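PDB 3GUE: UTP-glucose-1-phosphate uridylyltransferase 2 from Trypanosoma brucei, which probably catalyses the reversible transfer of a uridylyl group from UTP to alpha-D-glucose 1-phosphate, giving UDP-glucose and diphosphate. Local coordinates for residues L86-G94 and E415-F423; L130-K141 and F154-R164. All coordinates share one frame; numbering follows the deposited sequence.

Contact 1. Residues L86-G94 and E415-F423; sequences LGTGMGLNG and EHYKMIDGF. With SO4 (sulfate ion), chain F.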
loop_
_atom_site.group_PDB
_atom_site.type_symbol
_atom_site.label_atom_id
_atom_site.label_comp_id
_atom_site.label_asym_id
_atom_site.label_seq_id
_atom_site.Cartn_x
_atom_site.Cartn_y
_atom_site.Cartn_z
ATOM N N LEU A 86 3.436 -1.772 8.979
ATOM C CA LEU A 86 3.884 -1.231 10.248
ATOM C C LEU A 86 4.127 0.258 10.168
ATOM O O LEU A 86 4.273 0.919 11.209
ATOM C CB LEU A 86 5.148 -1.943 10.715
ATOM C CG LEU A 86 5.220 -3.453 10.491
ATOM C CD1 LEU A 86 6.649 -3.943 10.656
ATOM C CD2 LEU A 86 4.254 -4.174 11.415
ATOM N N GLY A 87 4.155 0.779 8.945
ATOM C CA GLY A 87 4.306 2.205 8.715
ATOM C C GLY A 87 5.630 2.754 9.198
ATOM O O GLY A 87 5.705 3.897 9.667
ATOM N N THR A 88 6.684 1.954 9.062
ATOM C CA THR A 88 7.977 2.318 9.634
ATOM C C THR A 88 8.599 3.487 8.869
ATOM O O THR A 88 9.241 4.345 9.473
ATOM C CB THR A 88 8.919 1.114 9.719
ATOM O OG1 THR A 88 9.159 0.611 8.402
ATOM C CG2 THR A 88 8.304 -0.004 10.576
ATOM N N GLY A 89 8.357 3.524 7.554
ATOM C CA GLY A 89 8.720 4.638 6.670
ATOM C C GLY A 89 8.282 6.012 7.175
ATOM O O GLY A 89 9.010 6.997 7.009
ATOM N N MET A 90 7.094 6.080 7.782
ATOM C CA MET A 90 6.624 7.314 8.436
ATOM C C MET A 90 6.864 7.350 9.954
ATOM O O MET A 90 6.359 8.223 10.635
ATOM C CB MET A 90 5.154 7.570 8.120
ATOM C CG MET A 90 4.938 7.956 6.676
ATOM S SD MET A 90 3.231 7.735 6.207
ATOM C CE MET A 90 2.433 8.990 7.207
ATOM N N GLY A 91 7.637 6.400 10.469
ATOM C CA GLY A 91 8.032 6.389 11.879
ATOM C C GLY A 91 6.952 5.928 12.845
ATOM O O GLY A 91 6.900 6.377 14.002
ATOM N N LEU A 92 6.101 5.023 12.372
ATOM C CA LEU A 92 5.016 4.457 13.180
ATOM C C LEU A 92 5.370 3.067 13.676
ATOM O O LEU A 92 6.163 2.352 13.055
ATOM C CB LEU A 92 3.737 4.370 12.348
ATOM C CG LEU A 92 3.246 5.621 11.616
ATOM C CD1 LEU A 92 1.945 5.328 10.919
ATOM C CD2 LEU A 92 3.104 6.801 12.548
ATOM N N ASN A 93 4.804 2.666 14.799
ATOM C CA ASN A 93 4.959 1.262 15.190
ATOM C C ASN A 93 3.625 0.524 15.273
ATOM O O ASN A 93 3.296 -0.128 16.269
ATOM C CB ASN A 93 5.801 1.114 16.463
ATOM C CG ASN A 93 6.331 -0.313 16.645
ATOM O OD1 ASN A 93 6.716 -0.974 15.672
ATOM N ND2 ASN A 93 6.336 -0.796 17.894
ATOM N N GLY A 94 2.851 0.649 14.204
ATOM C CA GLY A 94 1.473 0.179 14.225
ATOM C C GLY A 94 0.698 0.717 13.045
ATOM O O GLY A 94 1.299 1.213 12.102
ATOM N N GLU A 415 15.464 14.899 6.162
ATOM C CA GLU A 415 16.127 15.050 7.471
ATOM C C GLU A 415 15.181 15.590 8.559
ATOM O O GLU A 415 15.493 15.548 9.747
ATOM C CB GLU A 415 17.333 15.989 7.341
ATOM C CG GLU A 415 18.385 15.554 6.328
ATOM C CD GLU A 415 19.561 16.517 6.246
ATOM O OE1 GLU A 415 19.467 17.638 6.797
ATOM O OE2 GLU A 415 20.597 16.158 5.641
ATOM N N HIS A 416 14.027 16.107 8.138
ATOM C CA HIS A 416 13.113 16.783 9.061
ATOM C C HIS A 416 11.670 16.268 9.085
ATOM O O HIS A 416 10.989 16.390 10.116
ATOM C CB HIS A 416 13.093 18.293 8.782
ATOM C CG HIS A 416 14.410 18.964 8.998
ATOM N ND1 HIS A 416 15.027 19.720 8.026
ATOM C CD2 HIS A 416 15.240 18.971 10.066
ATOM C CE1 HIS A 416 16.181 20.174 8.491
ATOM N NE2 HIS A 416 16.332 19.739 9.732
ATOM N N TYR A 417 11.206 15.729 7.965
ATOM C CA TYR A 417 9.751 15.533 7.770
ATOM C C TYR A 417 9.333 14.108 7.487
ATOM O O TYR A 417 8.161 13.835 7.195
ATOM C CB TYR A 417 9.255 16.456 6.650
ATOM C CG TYR A 417 9.564 17.902 6.967
ATOM C CD1 TYR A 417 8.993 18.509 8.083
ATOM C CD2 TYR A 417 10.467 18.633 6.202
ATOM C CE1 TYR A 417 9.277 19.827 8.404
ATOM C CE2 TYR A 417 10.775 19.945 6.528
ATOM C CZ TYR A 417 10.178 20.533 7.632
ATOM O OH TYR A 417 10.456 21.828 7.954
ATOM N N LYS A 418 10.303 13.206 7.551
ATOM C CA LYS A 418 10.089 11.848 7.094
ATOM C C LYS A 418 9.344 11.112 8.201
ATOM O O LYS A 418 8.370 10.393 7.932
ATOM C CB LYS A 418 11.421 11.205 6.697
ATOM C CG LYS A 418 11.418 9.678 6.731
ATOM C CD LYS A 418 12.522 9.079 5.882
ATOM C CE LYS A 418 12.327 7.581 5.775
ATOM N NZ LYS A 418 10.913 7.206 5.464
ATOM N N MET A 419 9.778 11.344 9.438
ATOM C CA MET A 419 9.132 10.791 10.618
ATOM C C MET A 419 7.951 11.661 11.014
ATOM O O MET A 419 8.013 12.893 10.874
ATOM C CB MET A 419 10.124 10.671 11.765
ATOM C CG MET A 419 11.379 9.797 11.490
ATOM S SD MET A 419 11.109 8.002 11.363
ATOM C CE MET A 419 10.930 7.853 9.582
ATOM N N ILE A 420 6.872 11.032 11.497
ATOM C CA ILE A 420 5.621 11.783 11.722
ATOM C C ILE A 420 5.800 12.880 12.769
ATOM O O ILE A 420 5.159 13.930 12.689
ATOM C CB ILE A 420 4.354 10.895 12.031
ATOM C CG1 ILE A 420 3.148 11.818 12.299
ATOM C CG2 ILE A 420 4.578 10.021 13.218
ATOM C CD1 ILE A 420 1.863 11.463 11.621
ATOM N N ASP A 421 6.687 12.621 13.731
ATOM C CA ASP A 421 7.103 13.598 14.726
ATOM C C ASP A 421 7.692 14.872 14.130
ATOM O O ASP A 421 7.474 15.965 14.655
ATOM C CB ASP A 421 8.155 12.965 15.639
ATOM C CG ASP A 421 8.238 13.644 16.951
ATOM O OD1 ASP A 421 7.206 13.625 17.668
ATOM O OD2 ASP A 421 9.323 14.202 17.268
ATOM N N GLY A 422 8.475 14.728 13.062
ATOM C CA GLY A 422 9.060 15.877 12.385
ATOM C C GLY A 422 8.009 16.599 11.563
ATOM O O GLY A 422 7.978 17.843 11.542
ATOM N N PHE A 423 7.150 15.802 10.900
ATOM C CA PHE A 423 6.043 16.280 10.069
ATOM C C PHE A 423 5.075 17.069 10.922
ATOM O O PHE A 423 4.444 17.989 10.435
ATOM C CB PHE A 423 5.292 15.121 9.371
ATOM C CG PHE A 423 4.023 15.569 8.646
ATOM C CD1 PHE A 423 4.090 16.470 7.573
ATOM C CD2 PHE A 423 2.770 15.087 9.038
ATOM C CE1 PHE A 423 2.912 16.915 6.917
ATOM C CE2 PHE A 423 1.595 15.512 8.391
ATOM C CZ PHE A 423 1.676 16.439 7.317
HETATM S S SO4 F . 1.003 4.199 15.291
HETATM O O1 SO4 F . 2.234 4.551 16.012
HETATM O O2 SO4 F . 0.194 5.395 14.992
HETATM O O3 SO4 F . 1.326 3.608 14.001
HETATM O O4 SO4 F . 0.220 3.241 16.079
#
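M90 and I420 hold the tight centre of this loop-to-helix contact. The amide of I420, just past the N-cap residue M419 in the first turn of helix 420-427, donates to M90 O; N and O are 3.0 Å apart, but the bond is bent (135° at the hydrogen) and the donor stands above the carbonyl plane. Beside it, M90 CA approaches K418 O at 3.6 Å in a CA-H...O contact. Bends at chi2 and chi3 curl M419 back over the loop and set SD 3.5 Å from G91 CA, an approach that the lack of a side chain on G91 makes possible. With CG1 of I420 anti to the backbone N (chi1 178°), the other branch packs CG2 against L92 CD2 at 3.6 Å. Segment 86-94 continues the glycine-rich nucleotide-binding loop after N83-G85, and the buried M90 side chain packs on L99 and on K96, predicted to bind UTP.

The solvent side is looser: exposed K418 bends at chi4 to bring NZ to G89 O, a hydrogen bond modelled too short for its length to be trusted. At the other end of the loop a sulfate, probably from the crystallisation liquor, lies against L92 and accepts a weak bond from N93 N. The successive carbonyls of G89 and M90 thus face the lysine ammonium and the first amide of the helix, which would probably draw on both charge attraction and the apolar contacts of M419 and I420.

Contact 2. Residues L130-K141 and F154-R164; sequences LMNSFSTSGETK and FDSDIELMQNR. With UPG (uridine-5'-diphosphate-glucose), chain C.
The F154 ring is sandwiched: K141 CB lies over one face, 4.0 Å from the ring centroid, E159 CB covers the opposite face, and D155 OD1 sits in plane at the edge. K141, extended beyond CG, runs across the ring until NZ forms a salt bridge with D155, 2.8 Å from OD2. The F134 ring has R164 CD over one face, 4.0 Å from its centroid, and S135 OG over the other; water 1, at the ring edge, links F134 N to N163 O. The R164 guanidinium is turned 62° to this ring and adds at most a weak cation-pi attraction.

Next to F154, the N132 amide lies nearly parallel to the ring (planes 16° apart) with ND2 by CZ, and ND2 gives E159 OE2 a nearly straight bond (3.1 Å, 170°) in the amide plane, on the anti lone pair of the oxygen. N132 OD1 is bound by N83, so both ends of the amide are fixed. S137 OG also donates to E159 OE2, though at a doubtfully short distance, and M161 CE packs tightly against S137 CB. On the other face of the sheet, M131 CG meets L160 CD2. Q162 OE1 accepts N3-H of the uracil of UDP-glucose at 2.7 Å, while M131 CE nears uracil O2; D193 accepts from Q162 NE2, which probably holds the amide with OE1 presented to the base.

Parallel strands 128-132 and 159-161 are joined by a ladder of bonds, among them L160 N to L130 O at 2.9 Å. Linked through helices 137-143, 148-151 and 154-158, they form a beta-alpha-beta crossover at the edge of the mixed sheet. Strand 77-83 flanks 128-132 on its other side; helix 194-201 covers the M131 and L160 face, helix 107-122 packs on L130 and T140.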
loop_
_atom_site.group_PDB
_atom_site.type_symbol
_atom_site.label_atom_id
_atom_site.label_comp_id
_atom_site.label_asym_id
_atom_site.label_seq_id
_atom_site.Cartn_x
_atom_site.Cartn_y
_atom_site.Cartn_z
ATOM N N LEU A 130 -10.461 -7.066 6.922
ATOM C CA LEU A 130 -9.286 -6.236 7.083
ATOM C C LEU A 130 -8.169 -7.240 7.376
ATOM O O LEU A 130 -8.277 -8.090 8.273
ATOM C CB LEU A 130 -9.493 -5.247 8.252
ATOM C CG LEU A 130 -10.347 -3.974 8.113
ATOM C CD1 LEU A 130 -10.859 -3.602 9.487
ATOM C CD2 LEU A 130 -9.555 -2.774 7.530
ATOM N N MET A 131 -7.123 -7.192 6.567
ATOM C CA MET A 131 -5.972 -8.019 6.824
ATOM C C MET A 131 -5.066 -7.301 7.807
ATOM O O MET A 131 -4.414 -6.289 7.471
ATOM C CB MET A 131 -5.223 -8.361 5.545
ATOM C CG MET A 131 -4.128 -9.417 5.757
ATOM S SD MET A 131 -3.457 -10.055 4.230
ATOM C CE MET A 131 -2.166 -8.840 3.837
ATOM N N ASN A 132 -5.002 -7.868 9.008
ATOM C CA ASN A 132 -4.209 -7.309 10.096
ATOM C C ASN A 132 -2.962 -8.143 10.346
ATOM O O ASN A 132 -2.900 -9.270 9.920
ATOM C CB ASN A 132 -5.078 -7.142 11.352
ATOM C CG ASN A 132 -6.326 -6.248 11.101
ATOM O OD1 ASN A 132 -6.298 -5.368 10.269
ATOM N ND2 ASN A 132 -7.401 -6.502 11.812
ATOM N N SER A 133 -1.941 -7.543 10.951
ATOM C CA SER A 133 -0.749 -8.252 11.412
ATOM C C SER A 133 -0.698 -8.207 12.949
ATOM O O SER A 133 -1.563 -7.581 13.585
ATOM C CB SER A 133 0.495 -7.561 10.855
ATOM O OG SER A 133 0.599 -6.247 11.409
ATOM N N PHE A 134 0.324 -8.845 13.536
ATOM C CA PHE A 134 0.537 -8.812 14.984
ATOM C C PHE A 134 0.602 -7.361 15.517
ATOM O O PHE A 134 0.191 -7.098 16.651
ATOM C CB PHE A 134 1.790 -9.643 15.399
ATOM C CG PHE A 134 3.122 -9.060 14.926
ATOM C CD1 PHE A 134 3.957 -8.365 15.810
ATOM C CD2 PHE A 134 3.553 -9.227 13.603
ATOM C CE1 PHE A 134 5.177 -7.816 15.371
ATOM C CE2 PHE A 134 4.777 -8.690 13.159
ATOM C CZ PHE A 134 5.583 -7.986 14.044
ATOM N N SER A 135 1.088 -6.441 14.680
ATOM C CA SER A 135 1.336 -5.036 15.042
ATOM C C SER A 135 0.099 -4.122 14.942
ATOM O O SER A 135 0.061 -3.037 15.532
ATOM C CB SER A 135 2.419 -4.454 14.129
ATOM O OG SER A 135 3.696 -5.027 14.367
ATOM N N THR A 136 -0.904 -4.567 14.196
ATOM C CA THR A 136 -2.054 -3.728 13.913
ATOM C C THR A 136 -3.381 -4.258 14.464
ATOM O O THR A 136 -4.325 -3.483 14.625
ATOM C CB THR A 136 -2.233 -3.456 12.390
ATOM O OG1 THR A 136 -2.697 -4.631 11.746
ATOM C CG2 THR A 136 -0.962 -2.985 11.727
ATOM N N SER A 137 -3.455 -5.553 14.761
ATOM C CA SER A 137 -4.718 -6.198 15.128
ATOM C C SER A 137 -5.445 -5.611 16.347
ATOM O O SER A 137 -6.637 -5.274 16.259
ATOM C CB SER A 137 -4.489 -7.696 15.349
ATOM O OG SER A 137 -5.670 -8.300 15.873
ATOM N N GLY A 138 -4.733 -5.528 17.482
ATOM C CA GLY A 138 -5.289 -5.036 18.757
ATOM C C GLY A 138 -5.792 -3.594 18.749
ATOM O O GLY A 138 -6.897 -3.299 19.241
ATOM N N GLU A 139 -4.952 -2.683 18.257
ATOM C CA GLU A 139 -5.326 -1.276 18.079
ATOM C C GLU A 139 -6.507 -1.064 17.136
ATOM O O GLU A 139 -7.355 -0.193 17.382
ATOM C CB GLU A 139 -4.134 -0.453 17.562
ATOM C CG GLU A 139 -3.195 -0.009 18.647
ATOM C CD GLU A 139 -2.393 1.186 18.240
ATOM O OE1 GLU A 139 -1.147 1.118 18.352
ATOM O OE2 GLU A 139 -2.996 2.203 17.811
ATOM N N THR A 140 -6.518 -1.819 16.034
ATOM C CA THR A 140 -7.606 -1.804 15.068
ATOM C C THR A 140 -8.902 -2.307 15.696
ATOM O O THR A 140 -9.962 -1.665 15.564
ATOM C CB THR A 140 -7.286 -2.664 13.780
ATOM O OG1 THR A 140 -6.138 -2.140 13.126
ATOM C CG2 THR A 140 -8.408 -2.616 12.800
ATOM N N LYS A 141 -8.820 -3.447 16.395
ATOM C CA LYS A 141 -9.993 -3.992 17.066
ATOM C C LYS A 141 -10.569 -2.974 18.046
ATOM O O LYS A 141 -11.775 -2.710 18.015
ATOM C CB LYS A 141 -9.684 -5.310 17.798
ATOM C CG LYS A 141 -10.945 -5.963 18.364
ATOM C CD LYS A 141 -10.713 -7.365 18.924
ATOM C CE LYS A 141 -11.989 -7.879 19.478
ATOM N NZ LYS A 141 -11.959 -9.358 19.580
ATOM N N PHE A 154 -16.040 -8.676 14.422
ATOM C CA PHE A 154 -14.621 -8.502 14.126
ATOM C C PHE A 154 -13.810 -9.829 14.111
ATOM O O PHE A 154 -13.189 -10.155 13.094
ATOM C CB PHE A 154 -14.000 -7.471 15.075
ATOM C CG PHE A 154 -12.567 -7.192 14.788
ATOM C CD1 PHE A 154 -12.219 -6.238 13.851
ATOM C CD2 PHE A 154 -11.561 -7.932 15.410
ATOM C CE1 PHE A 154 -10.898 -5.982 13.558
ATOM C CE2 PHE A 154 -10.195 -7.669 15.126
ATOM C CZ PHE A 154 -9.881 -6.722 14.190
ATOM N N ASP A 155 -13.814 -10.583 15.206
ATOM C CA ASP A 155 -13.095 -11.855 15.232
ATOM C C ASP A 155 -13.631 -12.871 14.195
ATOM O O ASP A 155 -12.859 -13.438 13.422
ATOM C CB ASP A 155 -13.102 -12.488 16.635
ATOM C CG ASP A 155 -12.220 -11.744 17.651
ATOM O OD1 ASP A 155 -11.356 -10.900 17.280
ATOM O OD2 ASP A 155 -12.401 -12.027 18.857
ATOM N N SER A 156 -14.948 -13.079 14.157
ATOM C CA SER A 156 -15.527 -14.153 13.327
ATOM C C SER A 156 -15.589 -13.845 11.821
ATOM O O SER A 156 -15.441 -14.752 10.997
ATOM C CB SER A 156 -16.919 -14.518 13.820
ATOM O OG SER A 156 -17.767 -13.393 13.803
ATOM N N ASP A 157 -15.807 -12.574 11.461
ATOM C CA ASP A 157 -16.009 -12.210 10.047
ATOM C C ASP A 157 -14.961 -11.235 9.452
ATOM O O ASP A 157 -14.462 -11.459 8.346
ATOM C CB ASP A 157 -17.443 -11.691 9.843
ATOM C CG ASP A 157 -18.499 -12.785 10.030
ATOM O OD1 ASP A 157 -18.798 -13.175 11.184
ATOM O OD2 ASP A 157 -19.053 -13.242 9.007
ATOM N N ILE A 158 -14.590 -10.207 10.210
ATOM C CA ILE A 158 -13.824 -9.089 9.678
ATOM C C ILE A 158 -12.319 -9.377 9.588
ATOM O O ILE A 158 -11.705 -9.160 8.545
ATOM C CB ILE A 158 -14.079 -7.786 10.519
ATOM C CG1 ILE A 158 -15.584 -7.431 10.568
ATOM C CG2 ILE A 158 -13.197 -6.633 10.074
ATOM C CD1 ILE A 158 -16.074 -6.519 9.437
ATOM N N GLU A 159 -11.725 -9.898 10.661
ATOM C CA GLU A 159 -10.283 -10.013 10.677
ATOM C C GLU A 159 -9.767 -11.146 9.814
ATOM O O GLU A 159 -10.311 -12.258 9.848
ATOM C CB GLU A 159 -9.723 -10.159 12.097
ATOM C CG GLU A 159 -8.208 -9.943 12.126
ATOM C CD GLU A 159 -7.655 -9.817 13.545
ATOM O OE1 GLU A 159 -7.859 -10.731 14.345
ATOM O OE2 GLU A 159 -6.995 -8.803 13.830
ATOM N N LEU A 160 -8.703 -10.839 9.074
ATOM C CA LEU A 160 -7.865 -11.842 8.416
ATOM C C LEU A 160 -6.468 -11.613 8.959
ATOM O O LEU A 160 -5.803 -10.641 8.596
ATOM C CB LEU A 160 -7.908 -11.692 6.883
ATOM C CG LEU A 160 -7.221 -12.779 6.037
ATOM C CD1 LEU A 160 -8.020 -14.095 5.942
ATOM C CD2 LEU A 160 -6.923 -12.256 4.680
ATOM N N MET A 161 -6.030 -12.485 9.858
ATOM C CA MET A 161 -4.725 -12.334 10.473
ATOM C C MET A 161 -3.664 -12.936 9.561
ATOM O O MET A 161 -3.711 -14.107 9.217
ATOM C CB MET A 161 -4.664 -12.984 11.880
ATOM C CG MET A 161 -3.334 -12.690 12.610
ATOM S SD MET A 161 -3.243 -10.991 13.245
ATOM C CE MET A 161 -4.452 -11.046 14.534
ATOM N N GLN A 162 -2.721 -12.106 9.152
ATOM C CA GLN A 162 -1.653 -12.580 8.321
ATOM C C GLN A 162 -0.551 -13.183 9.197
ATOM O O GLN A 162 -0.663 -13.256 10.427
ATOM C CB GLN A 162 -1.138 -11.469 7.389
ATOM C CG GLN A 162 -0.331 -10.344 8.050
ATOM C CD GLN A 162 0.251 -9.409 7.000
ATOM O OE1 GLN A 162 -0.067 -8.221 6.962
ATOM N NE2 GLN A 162 1.051 -9.957 6.107
ATOM N N ASN A 163 0.486 -13.661 8.542
ATOM C CA ASN A 163 1.622 -14.259 9.192
ATOM C C ASN A 163 2.633 -13.202 9.624
ATOM O O ASN A 163 2.463 -12.005 9.361
ATOM C CB ASN A 163 2.279 -15.231 8.216
ATOM C CG ASN A 163 1.305 -16.278 7.691
ATOM O OD1 ASN A 163 1.171 -16.472 6.477
ATOM N ND2 ASN A 163 0.626 -16.959 8.603
ATOM N N ARG A 164 3.629 -13.666 10.364
ATOM C CA ARG A 164 4.843 -12.903 10.674
ATOM C C ARG A 164 6.082 -13.759 10.486
ATOM O O ARG A 164 6.041 -14.996 10.629
ATOM C CB ARG A 164 4.824 -12.286 12.067
ATOM C CG ARG A 164 4.495 -13.222 13.212
ATOM C CD ARG A 164 4.679 -12.456 14.522
ATOM N NE ARG A 164 4.829 -13.338 15.680
ATOM C CZ ARG A 164 5.113 -12.896 16.907
ATOM N NH1 ARG A 164 5.261 -11.591 17.128
ATOM N NH2 ARG A 164 5.234 -13.751 17.916
HETATM N N1 UPG C . 0.463 -4.229 4.270
HETATM C C2 UPG C . -0.044 -5.423 4.821
HETATM N N3 UPG C . 0.868 -6.416 5.130
HETATM C C4 UPG C . 2.221 -6.288 4.923
HETATM C C5 UPG C . 2.731 -5.113 4.356
HETATM C C6 UPG C . 1.864 -4.079 4.022
HETATM O O2 UPG C . -1.241 -5.631 5.074
HETATM O O4 UPG C . 2.944 -7.238 5.253
HETATM C C1C UPG C . -0.482 -3.122 3.912
HETATM C C2C UPG C . -0.189 -1.683 4.348
HETATM O O2C UPG C . -0.603 -1.466 5.704
HETATM C C3C UPG C . -1.091 -0.926 3.376
HETATM C C4C UPG C . -0.935 -1.729 2.094
HETATM O O4C UPG C . -0.483 -3.056 2.475
HETATM O O3C UPG C . -2.444 -1.043 3.812
HETATM C C5C UPG C . 0.152 -1.112 1.155
HETATM O O5C UPG C . 1.457 -1.199 1.662
HETATM P PA UPG C . 2.495 0.026 1.501
HETATM O O1A UPG C . 1.729 1.233 1.920
HETATM O O2A UPG C . 3.787 -0.267 2.132
HETATM O O3A UPG C . 2.667 0.101 -0.134
HETATM P PB UPG C . 3.762 -0.681 -1.050
HETATM O O1B UPG C . 3.691 -2.115 -0.723
HETATM O O2B UPG C . 5.084 0.022 -1.028
HETATM O O3B UPG C . 3.150 -0.342 -2.494
HETATM C "C1'" UPG C . 1.829 -0.891 -2.853
HETATM C "C2'" UPG C . 1.980 -1.766 -4.088
HETATM C "C3'" UPG C . 2.584 -0.906 -5.191
HETATM C "C4'" UPG C . 1.633 0.265 -5.487
HETATM C "C5'" UPG C . 1.380 1.089 -4.200
HETATM C "C6'" UPG C . 0.222 2.034 -4.395
HETATM O "O2'" UPG C . 2.843 -2.890 -3.831
HETATM O "O3'" UPG C . 2.834 -1.716 -6.327
HETATM O "O4'" UPG C . 2.171 1.102 -6.499
HETATM O "O5'" UPG C . 0.988 0.259 -3.072
HETATM O "O6'" UPG C . 0.247 3.026 -3.367
HETATM O O HOH W 1 1.548 -10.817 11.681
#

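In the fold
Along the chain the order is 86-94, 130-141, 154-164, 415-423, so both segments of contact 2 lie in the chain between the two segments of contact 1. Their centres are about 22 Å apart, yet they touch where L86 CD2 meets S135 OG at 3.1 Å. Contact 2 belongs to the mixed sheet of the GT-A-type nucleotidyltransferase core. The loop of contact 1 leaves strand 77-83 of that sheet, directly after the UDP-glucose-binding residues N83, G84 and G85, and reaches helix 420-427, which follows strand 409-412 of the C-terminal parallel sheet. Contact 2 thus contributes Q162 and M131 to the uracil end of the pocket, while contact 1 joins the glycine-rich loop beside it to the C-terminal part.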